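Local coordinates for protein dihydropteroate synthase 2 (Mycobacterium tuberculosis, PDB 2VP8) that probably lacks dihydropteroate synthase activity and a role in folate metabolism, binding the pterin pyrophosphate substrate very weakly but still able to bind the inhibitor dapsone, at residues B[35-40]-B[78-83]; B[110-115]-B[137-142]; B[129-134]-B[157-162]. All blocks are in the same frame, centred on the assembly; numbering follows the deposited sequence.

Contact 1. Residues B[35-40]-B[78-83]; sequences RPVAGD and GADVID
The D80 side chain lies against V37 and A38. This contact joins the N-terminal hairpin of strands 30-32 and 35-37 to the parallel strands of the TIM barrel fold, at the lead-in to strand 81-85. The two side chains of V37 and D80 cross at about a right angle. Methyl CG2 of V37 packs on CB of D80 at 3.5 Å. Beyond CB, the D80 carboxylate turns to the backbone of the hairpin's exit. CG stands beside the backbone N of D80 and anti to its carbonyl carbon (chi1 -64°). OD1 of D80 then accepts the N-H of A38 at 2.8 Å from A38 N. The bond is nearly straight, 169° at the hydrogen. It meets the oxygen from above the carboxylate plane, 43° out of it. CB of A38 sits close by, 3.3 Å from OD1 of D80. The other oxygen, OD2, takes a salt bridge from R41 and a hydrogen bond from the backbone N of I44. One buried carboxylate thus ties the end of the hairpin to strand 43-49. R41 would be expected to stabilise its negative charge. L43 also touches both V37 and D80. One water completes the link between the backbones. It donates to O of P36 at 2.9 Å and to O of D80 at 2.7 Å.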
loop_
_atom_site.group_PDB
_atom_site.type_symbol
_atom_site.label_atom_id
_atom_site.label_comp_id
_atom_site.label_asym_id
_atom_site.label_seq_id
_atom_site.Cartn_x
_atom_site.Cartn_y
_atom_site.Cartn_z
ATOM N N ARG B 35 16.392 -6.343 -22.490
ATOM C CA ARG B 35 16.961 -5.154 -21.856
ATOM C C ARG B 35 17.109 -5.302 -20.343
ATOM O O ARG B 35 16.236 -5.873 -19.686
ATOM C CB ARG B 35 16.101 -3.917 -22.145
ATOM C CG ARG B 35 15.870 -3.626 -23.616
ATOM C CD ARG B 35 17.137 -3.183 -24.287
ATOM N NE ARG B 35 16.905 -2.892 -25.689
ATOM C CZ ARG B 35 17.865 -2.759 -26.587
ATOM N NH1 ARG B 35 19.133 -2.899 -26.227
ATOM N NH2 ARG B 35 17.552 -2.493 -27.842
ATOM N N PRO B 36 18.210 -4.758 -19.787
ATOM C CA PRO B 36 18.403 -4.717 -18.342
ATOM C C PRO B 36 17.237 -4.020 -17.659
ATOM O O PRO B 36 16.770 -2.966 -18.111
ATOM C CB PRO B 36 19.690 -3.900 -18.174
ATOM C CG PRO B 36 19.907 -3.223 -19.485
ATOM C CD PRO B 36 19.341 -4.144 -20.502
ATOM N N VAL B 37 16.779 -4.624 -16.572
ATOM C CA VAL B 37 15.575 -4.218 -15.898
ATOM C C VAL B 37 15.799 -4.583 -14.423
ATOM O O VAL B 37 16.485 -5.570 -14.128
ATOM C CB VAL B 37 14.368 -4.959 -16.541
ATOM C CG1 VAL B 37 13.795 -6.052 -15.626
ATOM C CG2 VAL B 37 13.293 -3.986 -16.974
ATOM N N ALA B 38 15.255 -3.786 -13.501
ATOM C CA ALA B 38 15.449 -4.031 -12.064
ATOM C C ALA B 38 15.148 -5.478 -11.716
ATOM O O ALA B 38 14.191 -6.045 -12.227
ATOM C CB ALA B 38 14.584 -3.101 -11.246
ATOM N N GLY B 39 15.973 -6.081 -10.862
ATOM C CA GLY B 39 15.792 -7.488 -10.466
ATOM C C GLY B 39 15.298 -7.709 -9.043
ATOM O O GLY B 39 14.921 -8.821 -8.681
ATOM N N ASP B 40 15.288 -6.649 -8.242
ATOM C CA ASP B 40 14.973 -6.739 -6.816
ATOM C C ASP B 40 13.654 -6.039 -6.453
ATOM O O ASP B 40 13.434 -5.679 -5.294
ATOM C CB ASP B 40 16.129 -6.162 -5.988
ATOM C CG ASP B 40 16.423 -4.699 -6.324
ATOM O OD1 ASP B 40 16.000 -4.213 -7.402
ATOM O OD2 ASP B 40 17.084 -4.030 -5.507
ATOM N N GLY B 78 15.075 5.402 -11.829
ATOM C CA GLY B 78 15.003 3.948 -11.950
ATOM C C GLY B 78 13.855 3.389 -12.763
ATOM O O GLY B 78 13.385 2.276 -12.490
ATOM N N ALA B 79 13.395 4.146 -13.758
ATOM C CA ALA B 79 12.380 3.641 -14.687
ATOM C C ALA B 79 12.952 2.462 -15.465
ATOM O O ALA B 79 14.091 2.511 -15.952
ATOM C CB ALA B 79 11.925 4.723 -15.637
ATOM N N ASP B 80 12.168 1.399 -15.571
ATOM C CA ASP B 80 12.622 0.204 -16.262
ATOM C C ASP B 80 12.210 0.267 -17.717
ATOM O O ASP B 80 12.886 -0.280 -18.587
ATOM C CB ASP B 80 12.054 -1.026 -15.584
ATOM C CG ASP B 80 12.555 -1.176 -14.176
ATOM O OD1 ASP B 80 13.766 -1.473 -14.009
ATOM O OD2 ASP B 80 11.748 -0.977 -13.242
ATOM N N VAL B 81 11.091 0.948 -17.959
ATOM C CA VAL B 81 10.590 1.192 -19.293
ATOM C C VAL B 81 10.292 2.679 -19.420
ATOM O O VAL B 81 9.780 3.287 -18.490
ATOM C CB VAL B 81 9.310 0.378 -19.566
ATOM C CG1 VAL B 81 8.769 0.664 -20.955
ATOM C CG2 VAL B 81 9.576 -1.119 -19.409
ATOM N N ILE B 82 10.648 3.263 -20.559
ATOM C CA ILE B 82 10.186 4.588 -20.917
ATOM C C ILE B 82 9.104 4.389 -21.962
ATOM O O ILE B 82 9.351 3.847 -23.039
ATOM C CB ILE B 82 11.323 5.491 -21.482
ATOM C CG1 ILE B 82 12.523 5.538 -20.527
ATOM C CG2 ILE B 82 10.813 6.907 -21.773
ATOM C CD1 ILE B 82 12.225 6.150 -19.180
ATOM N N ASP B 83 7.899 4.820 -21.627
ATOM C CA ASP B 83 6.748 4.658 -22.495
ATOM C C ASP B 83 6.491 5.972 -23.227
ATOM O O ASP B 83 5.972 6.922 -22.643
ATOM C CB ASP B 83 5.538 4.224 -21.663
ATOM C CG ASP B 83 4.330 3.927 -22.498
ATOM O OD1 ASP B 83 4.384 3.020 -23.360
ATOM O OD2 ASP B 83 3.306 4.600 -22.278
HETATM O O HOH W 1 15.355 -0.844 -19.465
#

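Contact 2. Residues B[110-115]-B[137-142]; sequences WLRGAY and GADLIN
R112 reaches from helix 98-114 across to the turn after helix 127-136. Its CB points toward that turn. CG lies anti to the backbone N, and the chain then bends at chi2 and chi3. CD of R112 comes alongside G137, 3.8 Å from O of G137 and 4.0 Å from its CA. NH1 is the one guanidinium nitrogen that bonds to both G137 and D139. NH1 of R112 donates to the carbonyl O of G137 at 2.6 Å, a bent bond with 132° at the hydrogen. NH1 of R112 also donates to OD2 of D139 at 3.0 Å, and this bond is nearly straight at 171°. Both acceptors sit at the edge of the guanidinium, in its plane. NH1 of R112 meets OD2 of D139 on its syn side, and the pair is a salt bridge; OD1 of D139 is nearly as close to NH1, at 3.1 Å. The guanidinium and carboxylate planes are turned 48° apart. NH2 makes a weak hydrogen bond to O of P116. G137 has positive phi and is the first residue to leave the helix, a common place for glycine.

D139 has other partners. OD2 also accepts the backbone N of I120, and OD1 forms a salt bridge with R35. R35 and R112 come together at the same carboxylate, whose negative charge probably offsets their closeness. In the barrel, this contact joins the end of helix 98-114 to the loop between helix 127-136 and strand 140-142. Strand 119-123 runs beside strand 140-142, and its I120 touches R112.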
loop_
_atom_site.group_PDB
_atom_site.type_symbol
_atom_site.label_atom_id
_atom_site.label_comp_id
_atom_site.label_asym_id
_atom_site.label_seq_id
_atom_site.Cartn_x
_atom_site.Cartn_y
_atom_site.Cartn_z
ATOM N N TRP B 110 16.438 9.440 -30.643
ATOM C CA TRP B 110 17.248 10.142 -29.656
ATOM C C TRP B 110 17.376 9.329 -28.374
ATOM O O TRP B 110 18.470 9.226 -27.807
ATOM C CB TRP B 110 16.689 11.532 -29.321
ATOM C CG TRP B 110 17.420 12.130 -28.150
ATOM C CD1 TRP B 110 18.611 12.802 -28.185
ATOM C CD2 TRP B 110 17.040 12.059 -26.766
ATOM N NE1 TRP B 110 18.982 13.172 -26.919
ATOM C CE2 TRP B 110 18.040 12.729 -26.026
ATOM C CE3 TRP B 110 15.948 11.505 -26.083
ATOM C CZ2 TRP B 110 17.987 12.851 -24.630
ATOM C CZ3 TRP B 110 15.890 11.634 -24.693
ATOM C CH2 TRP B 110 16.906 12.303 -23.984
ATOM N N LEU B 111 16.257 8.763 -27.926
ATOM C CA LEU B 111 16.203 8.043 -26.661
ATOM C C LEU B 111 17.137 6.847 -26.712
ATOM O O LEU B 111 17.928 6.635 -25.793
ATOM C CB LEU B 111 14.749 7.644 -26.349
ATOM C CG LEU B 111 14.228 6.808 -25.161
ATOM C CD1 LEU B 111 15.163 6.697 -23.967
ATOM C CD2 LEU B 111 12.890 7.353 -24.723
ATOM N N ARG B 112 17.062 6.093 -27.806
ATOM C CA ARG B 112 17.916 4.928 -28.024
ATOM C C ARG B 112 19.388 5.343 -28.060
ATOM O O ARG B 112 20.256 4.611 -27.573
ATOM C CB ARG B 112 17.528 4.232 -29.328
ATOM C CG ARG B 112 18.302 2.955 -29.645
ATOM C CD ARG B 112 17.545 1.724 -29.219
ATOM N NE ARG B 112 17.671 1.532 -27.790
ATOM C CZ ARG B 112 16.805 0.880 -27.019
ATOM N NH1 ARG B 112 15.704 0.329 -27.519
ATOM N NH2 ARG B 112 17.052 0.801 -25.719
ATOM N N GLY B 113 19.653 6.521 -28.629
ATOM C CA GLY B 113 21.004 7.065 -28.718
ATOM C C GLY B 113 21.581 7.360 -27.351
ATOM O O GLY B 113 22.735 7.019 -27.077
ATOM N N ALA B 114 20.766 7.981 -26.494
ATOM C CA ALA B 114 21.189 8.435 -25.167
ATOM C C ALA B 114 21.291 7.272 -24.193
ATOM O O ALA B 114 22.213 7.195 -23.383
ATOM C CB ALA B 114 20.215 9.464 -24.640
ATOM N N TYR B 115 20.330 6.362 -24.289
ATOM C CA TYR B 115 20.250 5.237 -23.390
ATOM C C TYR B 115 20.142 3.942 -24.175
ATOM O O TYR B 115 19.038 3.442 -24.394
ATOM C CB TYR B 115 19.045 5.408 -22.486
ATOM C CG TYR B 115 19.148 6.593 -21.558
ATOM C CD1 TYR B 115 18.437 7.764 -21.808
ATOM C CD2 TYR B 115 19.947 6.535 -20.427
ATOM C CE1 TYR B 115 18.522 8.846 -20.948
ATOM C CE2 TYR B 115 20.042 7.602 -19.571
ATOM C CZ TYR B 115 19.329 8.753 -19.828
ATOM O OH TYR B 115 19.452 9.805 -18.959
ATOM N N GLY B 137 13.683 2.006 -32.696
ATOM C CA GLY B 137 14.355 1.384 -31.558
ATOM C C GLY B 137 13.460 0.888 -30.430
ATOM O O GLY B 137 13.960 0.382 -29.424
ATOM N N ALA B 138 12.142 1.027 -30.578
ATOM C CA ALA B 138 11.208 0.582 -29.538
ATOM C C ALA B 138 11.237 -0.935 -29.394
ATOM O O ALA B 138 11.365 -1.668 -30.378
ATOM C CB ALA B 138 9.797 1.069 -29.821
ATOM N N ASP B 139 11.126 -1.398 -28.157
ATOM C CA ASP B 139 11.254 -2.813 -27.846
ATOM C C ASP B 139 9.898 -3.430 -27.544
ATOM O O ASP B 139 9.722 -4.649 -27.634
ATOM C CB ASP B 139 12.183 -2.995 -26.645
ATOM C CG ASP B 139 13.444 -2.165 -26.757
ATOM O OD1 ASP B 139 14.262 -2.440 -27.658
ATOM O OD2 ASP B 139 13.618 -1.224 -25.954
ATOM N N LEU B 140 8.944 -2.578 -27.195
ATOM C CA LEU B 140 7.665 -3.017 -26.673
ATOM C C LEU B 140 6.569 -2.133 -27.233
ATOM O O LEU B 140 6.685 -0.910 -27.214
ATOM C CB LEU B 140 7.695 -2.937 -25.136
ATOM C CG LEU B 140 6.469 -3.195 -24.251
ATOM C CD1 LEU B 140 5.911 -4.618 -24.434
ATOM C CD2 LEU B 140 6.833 -2.960 -22.812
ATOM N N ILE B 141 5.508 -2.742 -27.745
ATOM C CA ILE B 141 4.344 -1.966 -28.146
ATOM C C ILE B 141 3.334 -1.946 -27.006
ATOM O O ILE B 141 2.904 -2.993 -26.513
ATOM C CB ILE B 141 3.694 -2.497 -29.426
ATOM C CG1 ILE B 141 4.748 -2.682 -30.528
ATOM C CG2 ILE B 141 2.575 -1.549 -29.875
ATOM C CD1 ILE B 141 4.334 -3.614 -31.621
ATOM N N ASN B 142 2.988 -0.739 -26.577
ATOM C CA ASN B 142 1.984 -0.554 -25.554
ATOM C C ASN B 142 0.678 -0.099 -26.189
ATOM O O ASN B 142 0.370 1.098 -26.215
ATOM C CB ASN B 142 2.465 0.446 -24.509
ATOM C CG ASN B 142 1.579 0.484 -23.289
ATOM O OD1 ASN B 142 0.705 -0.364 -23.117
ATOM N ND2 ASN B 142 1.802 1.471 -22.425
#

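Contact 3. Residues B[129-134]-B[157-162]; sequences VAKAAC and AEFGAG
Two successive outer helices of the TIM barrel, 127-136 and 152-159, meet here largely through one aromatic ring. The ring belongs to F159, near the end of helix 152-159. Its CB points toward the other helix, and CG stands anti to its carbonyl carbon, beside the backbone N (chi1 -78°). This turns a face of the ring to helix 127-136.

C134 lies over that face. CB of C134 is 3.7 Å from CG of F159 and 4.1 Å from the ring centroid, 28° off the ring normal. This is a CH-pi contact. The sulfur is farther off, with SG of C134 5.3 Å from the F159 centroid in an oblique sulfur-aromatic contact. SG of C134 turns instead to the methyl group of A161 and packs on CB of A161 at 3.7 Å. The backbone of K131 also reaches the ring. The carbonyl O of K131 lies 3.5 Å above the F159 ring plane, offset toward the rim. The K131 side chain crosses F159 at about a right angle, and its CG touches CE1 of the ring at 3.5 Å. Beyond CG the chain runs extended toward solvent. NZ of K131 ends 5.3 Å from OE2 of E158, so any attraction between these opposite charges is probably modest.

No hydrogen bond joins the two segments. Helix 152-159 ends in a Schellman motif, with G160 at positive phi and two bonds back into the last turn. After that turn A161 faces C134, and the chain enters strand 162-166. On the inner side, A130 and C134 touch I141 of strand 140-142. The other flank of helix 127-136 meets helix 98-114, where A133 packs on I108.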
loop_
_atom_site.group_PDB
_atom_site.type_symbol
_atom_site.label_atom_id
_atom_site.label_comp_id
_atom_site.label_asym_id
_atom_site.label_seq_id
_atom_site.Cartn_x
_atom_site.Cartn_y
_atom_site.Cartn_z
ATOM N N VAL B 129 2.048 3.239 -36.959
ATOM C CA VAL B 129 2.815 4.024 -35.993
ATOM C C VAL B 129 3.787 3.135 -35.217
ATOM O O VAL B 129 4.949 3.497 -35.026
ATOM C CB VAL B 129 1.889 4.797 -35.026
ATOM C CG1 VAL B 129 2.696 5.675 -34.099
ATOM C CG2 VAL B 129 0.904 5.652 -35.798
ATOM N N ALA B 130 3.309 1.972 -34.789
ATOM C CA ALA B 130 4.137 1.001 -34.082
ATOM C C ALA B 130 5.273 0.478 -34.948
ATOM O O ALA B 130 6.369 0.220 -34.446
ATOM C CB ALA B 130 3.292 -0.152 -33.578
ATOM N N LYS B 131 5.002 0.329 -36.244
ATOM C CA LYS B 131 5.986 -0.158 -37.207
ATOM C C LYS B 131 7.252 0.701 -37.194
ATOM O O LYS B 131 8.343 0.201 -36.910
ATOM C CB LYS B 131 5.378 -0.209 -38.614
ATOM C CG LYS B 131 6.050 -1.198 -39.564
ATOM C CD LYS B 131 5.441 -1.155 -40.962
ATOM C CE LYS B 131 6.001 -2.265 -41.845
ATOM N NZ LYS B 131 5.706 -2.041 -43.287
ATOM N N ALA B 132 7.095 1.994 -37.470
ATOM C CA ALA B 132 8.226 2.917 -37.527
ATOM C C ALA B 132 8.886 3.103 -36.167
ATOM O O ALA B 132 10.093 3.350 -36.089
ATOM C CB ALA B 132 7.792 4.252 -38.090
ATOM N N ALA B 133 8.094 2.983 -35.103
ATOM C CA ALA B 133 8.587 3.163 -33.741
ATOM C C ALA B 133 9.517 2.025 -33.333
ATOM O O ALA B 133 10.550 2.259 -32.708
ATOM C CB ALA B 133 7.435 3.288 -32.772
ATOM N N CYS B 134 9.145 0.799 -33.696
ATOM C CA CYS B 134 10.001 -0.363 -33.485
ATOM C C CYS B 134 11.291 -0.247 -34.291
ATOM O O CYS B 134 12.369 -0.588 -33.801
ATOM C CB CYS B 134 9.263 -1.645 -33.857
ATOM S SG CYS B 134 7.986 -2.093 -32.677
ATOM N N ALA B 157 5.560 -9.116 -34.004
ATOM C CA ALA B 157 6.180 -10.368 -34.419
ATOM C C ALA B 157 7.343 -10.133 -35.384
ATOM O O ALA B 157 8.443 -10.643 -35.171
ATOM C CB ALA B 157 5.136 -11.279 -35.049
ATOM N N GLU B 158 7.089 -9.353 -36.433
ATOM C CA GLU B 158 8.079 -9.034 -37.463
ATOM C C GLU B 158 9.328 -8.338 -36.901
ATOM O O GLU B 158 10.457 -8.671 -37.267
ATOM C CB GLU B 158 7.426 -8.176 -38.553
ATOM C CG GLU B 158 8.390 -7.556 -39.572
ATOM C CD GLU B 158 7.664 -6.804 -40.686
ATOM O OE1 GLU B 158 6.397 -6.614 -40.526
ATOM O OE2 GLU B 158 8.359 -6.407 -41.722
ATOM N N PHE B 159 9.118 -7.381 -36.002
ATOM C CA PHE B 159 10.218 -6.610 -35.432
ATOM C C PHE B 159 10.840 -7.250 -34.194
ATOM O O PHE B 159 11.829 -6.742 -33.665
ATOM C CB PHE B 159 9.760 -5.184 -35.126
ATOM C CG PHE B 159 9.688 -4.307 -36.337
ATOM C CD1 PHE B 159 8.496 -4.165 -37.036
ATOM C CD2 PHE B 159 10.819 -3.626 -36.789
ATOM C CE1 PHE B 159 8.427 -3.354 -38.166
ATOM C CE2 PHE B 159 10.760 -2.809 -37.911
ATOM C CZ PHE B 159 9.560 -2.675 -38.603
ATOM N N GLY B 160 10.273 -8.367 -33.744
ATOM C CA GLY B 160 10.745 -9.017 -32.529
ATOM C C GLY B 160 10.524 -8.117 -31.326
ATOM O O GLY B 160 11.362 -8.039 -30.428
ATOM N N ALA B 161 9.390 -7.424 -31.328
ATOM C CA ALA B 161 9.013 -6.548 -30.237
ATOM C C ALA B 161 7.956 -7.205 -29.364
ATOM O O ALA B 161 7.158 -8.016 -29.836
ATOM C CB ALA B 161 8.500 -5.226 -30.780
ATOM N N GLY B 162 7.966 -6.859 -28.086
ATOM C CA GLY B 162 6.930 -7.294 -27.166
ATOM C C GLY B 162 5.636 -6.529 -27.369
ATOM O O GLY B 162 5.601 -5.506 -28.068
#

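How the contacts relate
Contact 1 reaches strand 81-85, contact 2 strand 140-142 and contact 3 strand 162-166; strand 119-123 lies between the first two. Contacts 1 and 2 have centres 12 Å apart and touch directly. D83 OD1 lies 3.2 Å from N142 ND2, a probable hydrogen bond, and I82 CG2 packs on L111 CD2 at 3.6 Å. Contacts 2 and 3 have centres 11 Å apart and alternate along the chain. Parallel strands 140-142 and 162-166 join them: I141 N lies 2.8 Å from G162 O, and D139 O lies 2.9 Å from G162 N, both probable hydrogen bonds. Contacts 1 and 3 do not touch, with nearest atoms about 8 Å apart. All three lie away from H220, the position probably characteristic of inactive family members.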